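Long-range contacts in uronate isomerase (Caulobacter crescentus, PDB 2Q01), which catalyses the isomerisation of D-glucuronate to D-fructuronate and of D-galacturonate to D-tagaturonate in the interconversion of pentoses and glucuronate: residues Y68-L73 with R326-D331; G311-H316 with I332-E337; D34-S39 with R162-T167; G190-T195 with Q474-A479. All blocks are in the same frame, centred on the assembly; numbering follows the deposited sequence. Where two conformers were deposited one is given.

Interaction 1 (Y68-L73 with R326-D331)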
# COMPACT_ATOMS: atom_id res chain seq x y z
N TYR B 68 -15.16 -17.33 -7.77
CA TYR B 68 -13.95 -16.80 -8.42
C TYR B 68 -14.06 -16.86 -9.94
O TYR B 68 -13.59 -15.96 -10.65
CB TYR B 68 -12.70 -17.59 -8.00
CG TYR B 68 -12.18 -17.29 -6.62
CD1 TYR B 68 -12.70 -17.94 -5.50
CD2 TYR B 68 -11.13 -16.39 -6.43
CE1 TYR B 68 -12.21 -17.68 -4.22
CE2 TYR B 68 -10.63 -16.12 -5.16
CZ TYR B 68 -11.17 -16.77 -4.06
OH TYR B 68 -10.68 -16.51 -2.80
N LEU B 69 -14.69 -17.93 -10.43
CA LEU B 69 -14.83 -18.16 -11.86
C LEU B 69 -15.96 -17.37 -12.49
O LEU B 69 -15.72 -16.63 -13.44
CB LEU B 69 -14.97 -19.66 -12.18
CG LEU B 69 -13.77 -20.56 -11.85
CD1 LEU B 69 -14.00 -21.95 -12.41
CD2 LEU B 69 -12.44 -19.99 -12.36
N PHE B 70 -17.18 -17.49 -11.96
CA PHE B 70 -18.30 -16.78 -12.58
C PHE B 70 -18.30 -15.25 -12.42
O PHE B 70 -18.92 -14.56 -13.22
CB PHE B 70 -19.68 -17.44 -12.34
CG PHE B 70 -20.13 -17.52 -10.90
CD1 PHE B 70 -20.21 -18.75 -10.26
CD2 PHE B 70 -20.55 -16.38 -10.21
CE1 PHE B 70 -20.66 -18.85 -8.94
CE2 PHE B 70 -20.99 -16.47 -8.88
CZ PHE B 70 -21.05 -17.70 -8.25
N ARG B 71 -17.61 -14.75 -11.40
CA ARG B 71 -17.35 -13.31 -11.30
C ARG B 71 -16.79 -12.76 -12.61
O ARG B 71 -17.41 -11.91 -13.25
CB ARG B 71 -16.37 -13.03 -10.16
CG ARG B 71 -17.05 -12.66 -8.85
CD ARG B 71 -16.03 -12.39 -7.75
NE ARG B 71 -15.06 -11.37 -8.15
CZ ARG B 71 -15.14 -10.09 -7.79
NH1 ARG B 71 -14.22 -9.23 -8.19
NH2 ARG B 71 -16.15 -9.67 -7.03
N MET B 72 -15.62 -13.25 -13.00
CA MET B 72 -14.95 -12.81 -14.23
C MET B 72 -15.88 -12.86 -15.43
O MET B 72 -15.92 -11.93 -16.23
CB MET B 72 -13.73 -13.67 -14.56
CG MET B 72 -12.37 -13.13 -14.13
SD MET B 72 -11.78 -11.57 -14.81
CE MET B 72 -12.56 -11.48 -16.40
N LEU B 73 -16.61 -13.97 -15.56
CA LEU B 73 -17.52 -14.12 -16.68
C LEU B 73 -18.66 -13.13 -16.58
O LEU B 73 -18.93 -12.41 -17.55
CB LEU B 73 -17.99 -15.57 -16.82
CG LEU B 73 -17.01 -16.47 -17.61
CD1 LEU B 73 -16.12 -17.26 -16.69
CD2 LEU B 73 -17.77 -17.42 -18.51
N ARG B 326 -26.97 -14.68 -1.47
CA ARG B 326 -25.63 -14.52 -0.91
C ARG B 326 -24.55 -15.31 -1.65
O ARG B 326 -24.86 -16.23 -2.42
CB ARG B 326 -25.63 -14.89 0.58
CG ARG B 326 -25.83 -13.70 1.50
CD ARG B 326 -25.56 -14.08 2.94
NE ARG B 326 -24.81 -13.05 3.67
CZ ARG B 326 -25.35 -12.04 4.34
NH1 ARG B 326 -24.58 -11.17 4.97
NH2 ARG B 326 -26.67 -11.90 4.39
N ASP B 327 -23.29 -14.93 -1.41
CA ASP B 327 -22.08 -15.59 -1.95
C ASP B 327 -22.03 -15.74 -3.48
O ASP B 327 -21.61 -16.78 -4.00
CB ASP B 327 -21.85 -16.95 -1.27
CG ASP B 327 -21.44 -16.82 0.18
OD1 ASP B 327 -22.08 -17.46 1.04
OD2 ASP B 327 -20.48 -16.07 0.47
N LYS B 328 -22.46 -14.71 -4.20
CA LYS B 328 -22.50 -14.76 -5.66
C LYS B 328 -21.41 -13.90 -6.30
O LYS B 328 -21.51 -13.50 -7.46
CB LYS B 328 -23.90 -14.39 -6.18
CG LYS B 328 -25.03 -15.30 -5.69
CD LYS B 328 -24.82 -16.76 -6.09
CE LYS B 328 -25.82 -17.68 -5.39
NZ LYS B 328 -25.46 -19.12 -5.51
N GLY B 329 -20.35 -13.64 -5.54
CA GLY B 329 -19.18 -12.93 -6.04
C GLY B 329 -19.31 -11.42 -6.05
O GLY B 329 -18.64 -10.74 -6.82
N ALA B 330 -20.18 -10.89 -5.20
CA ALA B 330 -20.34 -9.44 -5.11
C ALA B 330 -20.00 -8.91 -3.72
O ALA B 330 -20.58 -7.93 -3.28
CB ALA B 330 -21.74 -9.04 -5.52
N ASP B 331 -19.06 -9.57 -3.04
CA ASP B 331 -18.58 -9.11 -1.73
C ASP B 331 -17.23 -8.42 -1.90
O ASP B 331 -16.22 -9.06 -2.21
CB ASP B 331 -18.48 -10.27 -0.73
CG ASP B 331 -19.75 -11.12 -0.67
OD1 ASP B 331 -20.85 -10.62 -0.99
OD2 ASP B 331 -19.65 -12.30 -0.30

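Interaction 2 (G311-H316 with I332-E337)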
# COMPACT_ATOMS: atom_id res chain seq x y z
N GLY B 311 -14.07 -7.03 7.42
CA GLY B 311 -13.87 -6.00 6.41
C GLY B 311 -14.45 -6.27 5.04
O GLY B 311 -14.01 -5.68 4.05
N SER B 312 -15.44 -7.15 4.98
CA SER B 312 -16.11 -7.43 3.72
C SER B 312 -17.46 -6.72 3.63
O SER B 312 -18.32 -6.89 4.49
CB SER B 312 -16.27 -8.94 3.53
OG SER B 312 -16.82 -9.23 2.27
N HIS B 313 -17.62 -5.92 2.58
CA HIS B 313 -18.91 -5.33 2.21
C HIS B 313 -19.69 -6.39 1.46
O HIS B 313 -19.58 -6.49 0.23
CB HIS B 313 -18.70 -4.13 1.30
CG HIS B 313 -19.90 -3.25 1.15
ND1 HIS B 313 -21.06 -3.68 0.55
CD2 HIS B 313 -20.11 -1.96 1.50
CE1 HIS B 313 -21.95 -2.69 0.56
NE2 HIS B 313 -21.39 -1.64 1.12
N ARG B 314 -20.47 -7.18 2.18
CA ARG B 314 -21.19 -8.29 1.58
C ARG B 314 -22.40 -7.81 0.81
O ARG B 314 -23.02 -6.81 1.18
CB ARG B 314 -21.57 -9.33 2.64
CG ARG B 314 -20.35 -9.91 3.35
CD ARG B 314 -20.66 -11.16 4.16
NE ARG B 314 -19.51 -11.54 4.99
CZ ARG B 314 -18.50 -12.30 4.58
NH1 ARG B 314 -18.46 -12.78 3.35
NH2 ARG B 314 -17.51 -12.58 5.43
N ASN B 315 -22.70 -8.53 -0.28
CA ASN B 315 -23.88 -8.32 -1.10
C ASN B 315 -23.97 -6.91 -1.68
O ASN B 315 -25.00 -6.25 -1.60
CB ASN B 315 -25.16 -8.70 -0.33
CG ASN B 315 -25.07 -10.08 0.29
OD1 ASN B 315 -24.69 -11.05 -0.36
ND2 ASN B 315 -25.42 -10.17 1.57
N HIS B 316 -22.85 -6.47 -2.25
CA HIS B 316 -22.70 -5.13 -2.82
C HIS B 316 -23.63 -4.90 -4.01
O HIS B 316 -24.15 -3.79 -4.18
CB HIS B 316 -21.24 -4.92 -3.22
CG HIS B 316 -20.90 -3.51 -3.55
ND1 HIS B 316 -20.99 -3.00 -4.83
CD2 HIS B 316 -20.46 -2.49 -2.78
CE1 HIS B 316 -20.61 -1.74 -4.83
NE2 HIS B 316 -20.29 -1.40 -3.60
N ILE B 332 -17.23 -7.10 -1.69
CA ILE B 332 -16.08 -6.24 -1.98
C ILE B 332 -15.39 -5.86 -0.67
O ILE B 332 -16.07 -5.55 0.31
CB ILE B 332 -16.54 -4.95 -2.75
CG1 ILE B 332 -17.54 -5.27 -3.88
CG2 ILE B 332 -15.36 -4.16 -3.30
CD1 ILE B 332 -17.01 -6.16 -5.03
N PRO B 333 -14.05 -5.92 -0.62
CA PRO B 333 -13.31 -5.48 0.58
C PRO B 333 -13.50 -4.01 0.94
O PRO B 333 -13.74 -3.18 0.06
CB PRO B 333 -11.85 -5.71 0.19
CG PRO B 333 -11.89 -6.73 -0.86
CD PRO B 333 -13.13 -6.45 -1.64
N MET B 334 -13.40 -3.73 2.23
CA MET B 334 -13.49 -2.37 2.76
C MET B 334 -12.18 -2.00 3.44
O MET B 334 -11.44 -2.89 3.87
CB MET B 334 -14.60 -2.27 3.80
CG MET B 334 -16.00 -2.47 3.28
SD MET B 334 -17.23 -2.16 4.55
CE MET B 334 -17.08 -3.63 5.56
N ARG B 335 -11.93 -0.70 3.54
CA ARG B 335 -10.84 -0.17 4.34
C ARG B 335 -11.10 -0.58 5.80
O ARG B 335 -12.19 -0.34 6.32
CB ARG B 335 -10.80 1.35 4.17
CG ARG B 335 -9.95 2.13 5.16
CD ARG B 335 -9.87 3.60 4.74
NE ARG B 335 -11.17 4.12 4.33
CZ ARG B 335 -11.35 5.18 3.54
NH1 ARG B 335 -10.31 5.86 3.06
NH2 ARG B 335 -12.58 5.56 3.23
N THR B 336 -10.12 -1.23 6.42
CA THR B 336 -10.29 -1.84 7.75
C THR B 336 -9.31 -1.28 8.78
O THR B 336 -8.17 -0.96 8.46
CB THR B 336 -10.20 -3.38 7.66
OG1 THR B 336 -10.98 -3.83 6.54
CG2 THR B 336 -10.72 -4.06 8.92
N GLU B 337 -9.77 -1.17 10.03
CA GLU B 337 -9.00 -0.60 11.14
C GLU B 337 -8.89 -1.63 12.26
O GLU B 337 -9.86 -2.34 12.56
CB GLU B 337 -9.71 0.66 11.65
CG GLU B 337 -8.79 1.74 12.21
CD GLU B 337 -8.33 1.48 13.64
OE1 GLU B 337 -7.20 1.90 13.97
OE2 GLU B 337 -9.10 0.87 14.43

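Interaction 3 (D34-S39 with R162-T167)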
# COMPACT_ATOMS: atom_id res chain seq x y z
N ASP B 34 5.55 -32.86 -0.62
CA ASP B 34 4.87 -34.13 -0.42
C ASP B 34 4.41 -34.32 1.02
O ASP B 34 3.90 -35.38 1.36
CB ASP B 34 5.78 -35.28 -0.86
CG ASP B 34 5.90 -35.40 -2.37
OD1 ASP B 34 4.85 -35.38 -3.06
OD2 ASP B 34 7.04 -35.52 -2.87
N LEU B 35 4.59 -33.29 1.84
CA LEU B 35 4.03 -33.27 3.20
C LEU B 35 2.51 -33.29 3.14
O LEU B 35 1.92 -32.79 2.17
CB LEU B 35 4.52 -32.04 3.97
CG LEU B 35 5.93 -32.05 4.57
CD1 LEU B 35 6.24 -30.71 5.17
CD2 LEU B 35 6.09 -33.15 5.62
N PRO B 36 1.85 -33.87 4.17
CA PRO B 36 0.39 -33.88 4.17
C PRO B 36 -0.20 -32.47 4.21
O PRO B 36 0.41 -31.55 4.75
CB PRO B 36 0.04 -34.64 5.46
CG PRO B 36 1.27 -35.44 5.77
CD PRO B 36 2.40 -34.56 5.35
N ILE B 37 -1.38 -32.33 3.62
CA ILE B 37 -2.10 -31.06 3.62
C ILE B 37 -2.86 -30.86 4.93
O ILE B 37 -3.66 -31.70 5.35
CB ILE B 37 -3.05 -30.97 2.40
CG1 ILE B 37 -2.24 -30.84 1.10
CG2 ILE B 37 -4.03 -29.80 2.54
CD1 ILE B 37 -3.04 -31.15 -0.15
N ILE B 38 -2.58 -29.75 5.61
CA ILE B 38 -3.35 -29.34 6.77
C ILE B 38 -4.19 -28.13 6.39
O ILE B 38 -3.65 -27.06 6.04
CB ILE B 38 -2.46 -29.03 7.99
CG1 ILE B 38 -1.70 -30.29 8.40
CG2 ILE B 38 -3.30 -28.52 9.16
CD1 ILE B 38 -0.46 -29.99 9.18
N SER B 39 -5.50 -28.31 6.46
CA SER B 39 -6.44 -27.32 5.97
C SER B 39 -7.41 -26.88 7.08
O SER B 39 -8.55 -27.35 7.15
CB SER B 39 -7.19 -27.89 4.76
OG SER B 39 -8.05 -26.93 4.19
N ARG B 162 -6.10 -39.71 -1.68
CA ARG B 162 -5.15 -39.47 -2.76
C ARG B 162 -4.46 -38.11 -2.63
O ARG B 162 -3.29 -37.97 -2.98
CB ARG B 162 -5.84 -39.56 -4.12
CG ARG B 162 -4.87 -39.80 -5.27
CD ARG B 162 -5.13 -38.87 -6.44
NE ARG B 162 -6.34 -39.24 -7.18
CZ ARG B 162 -6.59 -38.88 -8.43
NH1 ARG B 162 -5.72 -38.13 -9.11
NH2 ARG B 162 -7.72 -39.27 -9.01
N PHE B 163 -5.20 -37.12 -2.12
CA PHE B 163 -4.68 -35.76 -1.96
C PHE B 163 -3.75 -35.63 -0.74
O PHE B 163 -3.04 -34.63 -0.60
CB PHE B 163 -5.82 -34.74 -1.86
CG PHE B 163 -6.55 -34.50 -3.15
CD1 PHE B 163 -6.00 -34.85 -4.39
CD2 PHE B 163 -7.80 -33.88 -3.14
CE1 PHE B 163 -6.68 -34.60 -5.57
CE2 PHE B 163 -8.49 -33.63 -4.32
CZ PHE B 163 -7.93 -33.99 -5.54
N ASN B 164 -3.77 -36.65 0.12
CA ASN B 164 -2.96 -36.72 1.33
C ASN B 164 -3.36 -35.62 2.31
O ASN B 164 -2.52 -34.92 2.87
CB ASN B 164 -1.45 -36.72 1.01
CG ASN B 164 -0.59 -37.25 2.16
OD1 ASN B 164 0.60 -36.97 2.23
ND2 ASN B 164 -1.21 -38.03 3.05
N ILE B 165 -4.66 -35.47 2.50
CA ILE B 165 -5.17 -34.50 3.44
C ILE B 165 -5.13 -35.12 4.82
O ILE B 165 -5.68 -36.20 5.05
CB ILE B 165 -6.58 -33.99 3.07
CG1 ILE B 165 -6.55 -33.38 1.67
CG2 ILE B 165 -7.08 -32.97 4.11
CD1 ILE B 165 -7.90 -33.26 0.98
N GLU B 166 -4.44 -34.45 5.73
CA GLU B 166 -4.35 -34.90 7.11
C GLU B 166 -5.56 -34.40 7.90
O GLU B 166 -6.23 -35.19 8.57
CB GLU B 166 -3.05 -34.42 7.74
CG GLU B 166 -2.85 -34.93 9.14
CD GLU B 166 -1.40 -35.06 9.51
OE1 GLU B 166 -1.02 -34.45 10.53
OE2 GLU B 166 -0.65 -35.76 8.79
N THR B 167 -5.82 -33.10 7.81
CA THR B 167 -6.92 -32.44 8.50
C THR B 167 -7.67 -31.55 7.52
O THR B 167 -7.04 -30.79 6.77
CB THR B 167 -6.40 -31.58 9.68
OG1 THR B 167 -5.72 -32.43 10.62
CG2 THR B 167 -7.54 -30.84 10.39

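Interaction 4 (G190-T195 with Q474-A479)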
# COMPACT_ATOMS: atom_id res chain seq x y z
N GLY B 190 -11.06 -43.23 8.06
CA GLY B 190 -10.31 -42.54 9.11
C GLY B 190 -9.95 -41.10 8.82
O GLY B 190 -9.04 -40.55 9.45
N GLY B 191 -10.66 -40.48 7.88
CA GLY B 191 -10.42 -39.09 7.51
C GLY B 191 -10.80 -38.12 8.61
O GLY B 191 -11.90 -38.22 9.18
N HIS B 192 -9.90 -37.19 8.90
CA HIS B 192 -10.06 -36.23 9.98
C HIS B 192 -10.74 -34.98 9.42
O HIS B 192 -10.09 -33.97 9.16
CB HIS B 192 -8.71 -35.93 10.62
CG HIS B 192 -8.77 -35.08 11.86
ND1 HIS B 192 -8.11 -33.88 11.96
CD2 HIS B 192 -9.39 -35.27 13.04
CE1 HIS B 192 -8.32 -33.36 13.16
NE2 HIS B 192 -9.10 -34.18 13.83
N VAL B 193 -12.05 -35.09 9.22
CA VAL B 193 -12.87 -33.96 8.82
C VAL B 193 -13.51 -33.36 10.07
O VAL B 193 -14.31 -34.02 10.74
CB VAL B 193 -13.94 -34.35 7.78
CG1 VAL B 193 -14.81 -33.15 7.43
CG2 VAL B 193 -13.28 -34.93 6.52
N ILE B 194 -13.12 -32.13 10.39
CA ILE B 194 -13.62 -31.45 11.58
C ILE B 194 -14.42 -30.20 11.20
O ILE B 194 -14.63 -29.92 10.02
CB ILE B 194 -12.49 -31.09 12.58
CG1 ILE B 194 -11.43 -30.20 11.92
CG2 ILE B 194 -11.87 -32.35 13.14
CD1 ILE B 194 -10.48 -29.55 12.90
N THR B 195 -14.86 -29.47 12.21
CA THR B 195 -15.70 -28.30 11.99
C THR B 195 -15.10 -27.03 12.60
O THR B 195 -14.06 -27.09 13.26
CB THR B 195 -17.15 -28.55 12.51
OG1 THR B 195 -17.95 -27.38 12.28
CG2 THR B 195 -17.15 -28.90 13.99
N GLN B 474 -3.21 -33.10 19.10
CA GLN B 474 -3.89 -34.29 19.60
C GLN B 474 -4.88 -34.79 18.56
O GLN B 474 -5.97 -34.23 18.42
CB GLN B 474 -4.62 -34.02 20.93
CG GLN B 474 -3.74 -33.56 22.08
CD GLN B 474 -3.95 -32.09 22.42
OE1 GLN B 474 -4.55 -31.76 23.45
NE2 GLN B 474 -3.46 -31.20 21.56
N ARG B 475 -4.50 -35.83 17.82
CA ARG B 475 -5.42 -36.53 16.94
C ARG B 475 -6.42 -37.30 17.80
O ARG B 475 -6.02 -37.92 18.80
CB ARG B 475 -4.70 -37.52 16.02
CG ARG B 475 -3.92 -36.90 14.87
CD ARG B 475 -4.82 -36.48 13.72
NE ARG B 475 -5.05 -37.56 12.76
CZ ARG B 475 -5.30 -37.35 11.47
NH1 ARG B 475 -5.50 -38.37 10.64
NH2 ARG B 475 -5.35 -36.12 11.00
N PRO B 476 -7.71 -37.25 17.44
CA PRO B 476 -8.66 -38.08 18.15
C PRO B 476 -8.60 -39.54 17.68
O PRO B 476 -8.04 -39.81 16.61
CB PRO B 476 -10.01 -37.45 17.81
CG PRO B 476 -9.72 -36.25 16.95
CD PRO B 476 -8.36 -36.45 16.39
N ASP B 477 -9.16 -40.44 18.47
CA ASP B 477 -9.12 -41.88 18.21
C ASP B 477 -9.92 -42.29 16.98
O ASP B 477 -9.62 -43.32 16.36
CB ASP B 477 -9.62 -42.66 19.43
CG ASP B 477 -8.87 -42.31 20.71
OD1 ASP B 477 -8.25 -43.22 21.31
OD2 ASP B 477 -8.91 -41.13 21.12
N TRP B 478 -10.92 -41.49 16.63
CA TRP B 478 -11.83 -41.81 15.51
C TRP B 478 -11.23 -41.57 14.13
O TRP B 478 -11.78 -42.04 13.12
CB TRP B 478 -13.17 -41.07 15.66
CG TRP B 478 -13.09 -39.56 15.80
CD1 TRP B 478 -13.19 -38.85 16.96
CD2 TRP B 478 -12.94 -38.59 14.75
NE1 TRP B 478 -13.11 -37.50 16.70
CE2 TRP B 478 -12.96 -37.31 15.36
CE3 TRP B 478 -12.80 -38.67 13.35
CZ2 TRP B 478 -12.83 -36.13 14.62
CZ3 TRP B 478 -12.68 -37.50 12.62
CH2 TRP B 478 -12.69 -36.24 13.26
N ALA B 479 -10.12 -40.84 14.08
CA ALA B 479 -9.39 -40.58 12.84
C ALA B 479 -8.17 -41.49 12.72
O ALA B 479 -7.84 -42.25 13.64
CB ALA B 479 -8.98 -39.11 12.79

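Interaction 1 (Y68-L73 with R326-D331)
Gly329 O is the best-held polar atom here, gripped across the contact by one hydrogen bond, from Arg71 NH2 at 2.7 Å. The bond is short but bent, with an N-H...O angle of 144°. NH2 sits above the carbonyl plane of Gly329, while the oxygen lies at the edge of the guanidinium, tilted somewhat out of its plane. Arg71 reaches it by folding over: its chain bends at chi3 (55°), so that CG and CD pass along the same carbonyl before the guanidinium turns back, and CD comes within 3.2 Å of Gly329 O.

That route needs a residue without a side chain opposite. Arg71 CG lies 3.5 Å from Gly329 CA, and a beta carbon on Gly329 would collide with it; the positive phi of Gly329 favours glycine as well. One residue earlier, Phe70 has CG in the crowded position between the backbone N and the carbonyl carbon, which brings the ring edge against the 326-331 loop. Phe70 CE2 approaches Lys328 O at 3.3 Å, and Phe70 CZ touches the aliphatic Lys328 CD at 4.4 Å.

The contact seats the loop between helix 318-323 and strand 332-333 against helix 67-74 near a subunit interface: Arg71 NH1 donates to Pro373 O of the second subunit. Two backbone carbonyls of different chains thus share one buried guanidinium, whose positive charge would probably strengthen both bonds and link the fit of the loop to that of the neighbouring subunit.

Interaction 2 (G311-H316 with I332-E337)
Strands 312-313 and 332-333 form a small two-stranded antiparallel sheet, joined by a long connection that contains helix 318-323.

Backbone hydrogen bonds set the register. His313 and Ile332 are the hydrogen-bonded pair: His313 N donates to Ile332 O at 2.8 Å, in the carbonyl plane, and Ile332 N returns a longer bond to His313 O at 3.1 Å, approaching from above the carbonyl plane. Ser312 and Pro333 make the adjoining non-hydrogen-bonded pair, which suits a proline without an N-H. Beyond it Met334 N lies nearly on the C=O axis of Gly311, 2.7 Å from Gly311 O, while Pro333 CA-H leans on the same oxygen.

Among the side chains, Thr336 makes the polar contact. It has OG1 anti to its carbonyl carbon, which lets the hydroxyl donate back to Met334 O at 2.9 Å while resting against Gly311 CA, where a beta carbon would clash. A valine here has no hydroxyl to give Met334 O or to rest on Gly311 CA, and would probably leave residues 334-336 less firmly set.

Side-chain packing centres on Ile332 and Met334. Ile332 CG1 stands over one face of the His316 ring, 4.2 Å from its centroid, a CH-pi contact. That ring is fixed at both nitrogens by the second subunit, ND1 with Tyr378 OH and NE2 with Val339 O. Met334, in one of its two modelled conformers, crosses His313 at about a right angle with CG 3.7 Å from His313 CB, then bends at chi3 to set CE 3.6 Å from Ser312 O.

Interaction 3 (D34-S39 with R162-T167)
Strands 37-39 and 165-169 pair in parallel, Ile37 beside Ile165 and Ile38 beside Thr167, with a beta bulge at Glu166 shifting the register by one residue; the second chain turns a corner there, and the end-to-end directions of the touching parts are 46° apart. Three backbone bonds, each 2.9 Å long, hold them: Ile37 N to Asn164 O, Glu166 N to Ile37 O, and Ser39 N to Thr167 O. The first two lie in the carbonyl plane of their acceptors; the third comes from above it. Asn164 itself ends helix 156-162 in a Schellman motif, with positive phi, so the chain passes directly from helix to strand.

Ile37 and Ile165 share one face, Ile37 CB 4.3 Å from Ile165 CG1, and Ile37 CD1 reaches back to Phe163 O at 3.5 Å. Helix 425-445 packs on Ile37. Pro36 lies alongside two polar side chains: Asn164 OD1 is 3.7 Å from Pro36 CA, and the extended Glu166, with CG anti to its backbone N, places OE2 3.6 Å from Pro36 CB. The other carboxylate oxygen, Glu166 OE1, is paired outside the two segments with Lys467 of helix 451-469.

These strands belong to the TIM-barrel fold of the metallo-dependent hydrolase superfamily. Backbone bonds carry the pairing, and the charge of Lys467 would probably keep the buried Glu166 carboxylate ionised beside the apolar carbons of the Pro36 ring.

Interaction 4 (G190-T195 with Q474-A479)
Strand 192-194, beside 165-169 in the parallel sheet of the TIM-barrel fold, is covered by the loop after helix 451-469. His192 is the centre of an inverse gamma turn, closed by a weak Val193 N to Gly191 O bond, and its side chain projects into the loop with CG anti to the backbone N (chi1 -173°).

Arg475, Pro476, Trp478 and Ala479 pack against it. Arg475, bent at chi2 and chi3, lays one face of its guanidinium on His192 CB, with NH2 at 3.4 Å; that NH2 also bonds to Glu166 O. Pro476 CD touches His192 NE2 at 3.5 Å. Trp478 CH2 approaches His192 CD2 at 3.4 Å, the ring planes inclined by 31°. Meanwhile His192 ND1 is hydrogen-bonded to Thr167 OG1 of the neighbouring strand 165-169. An alanine in place of His192 removes that bond and the ring contacts with Pro476 and Trp478, and would probably leave the loop less firmly seated.

Pro476 to Ala479 form a type I turn, and Ala479 CB rests 3.9 Å from His192 CB. The indole edge meets Ile194 CG2 at Trp478 CH2, 4.0 Å away, and Gly191 O at Trp478 CZ3, 3.6 Å away.

From the N terminus, 34-39 comes first and interaction 3 closes its loop at 162-167, joining two neighbouring strands of the barrel. Residues 68-73 leave from within that loop but pair only at 326-331, so interaction 1, tying helix 67-74 to the loop before strand 332-333, crosses interactions 2, 3 and 4. Interaction 4 runs from strand 192-194 to the loop after helix 451-469, enclosing the much shorter loop of interaction 2, which pairs two short strands. Interactions 3 and 4 touch and share one sheet. Interactions 1 and 2 also touch, through Ala330 O with His316 N, and both reach the second subunit, their centres about 28 to 34 Å from those of interactions 3 and 4.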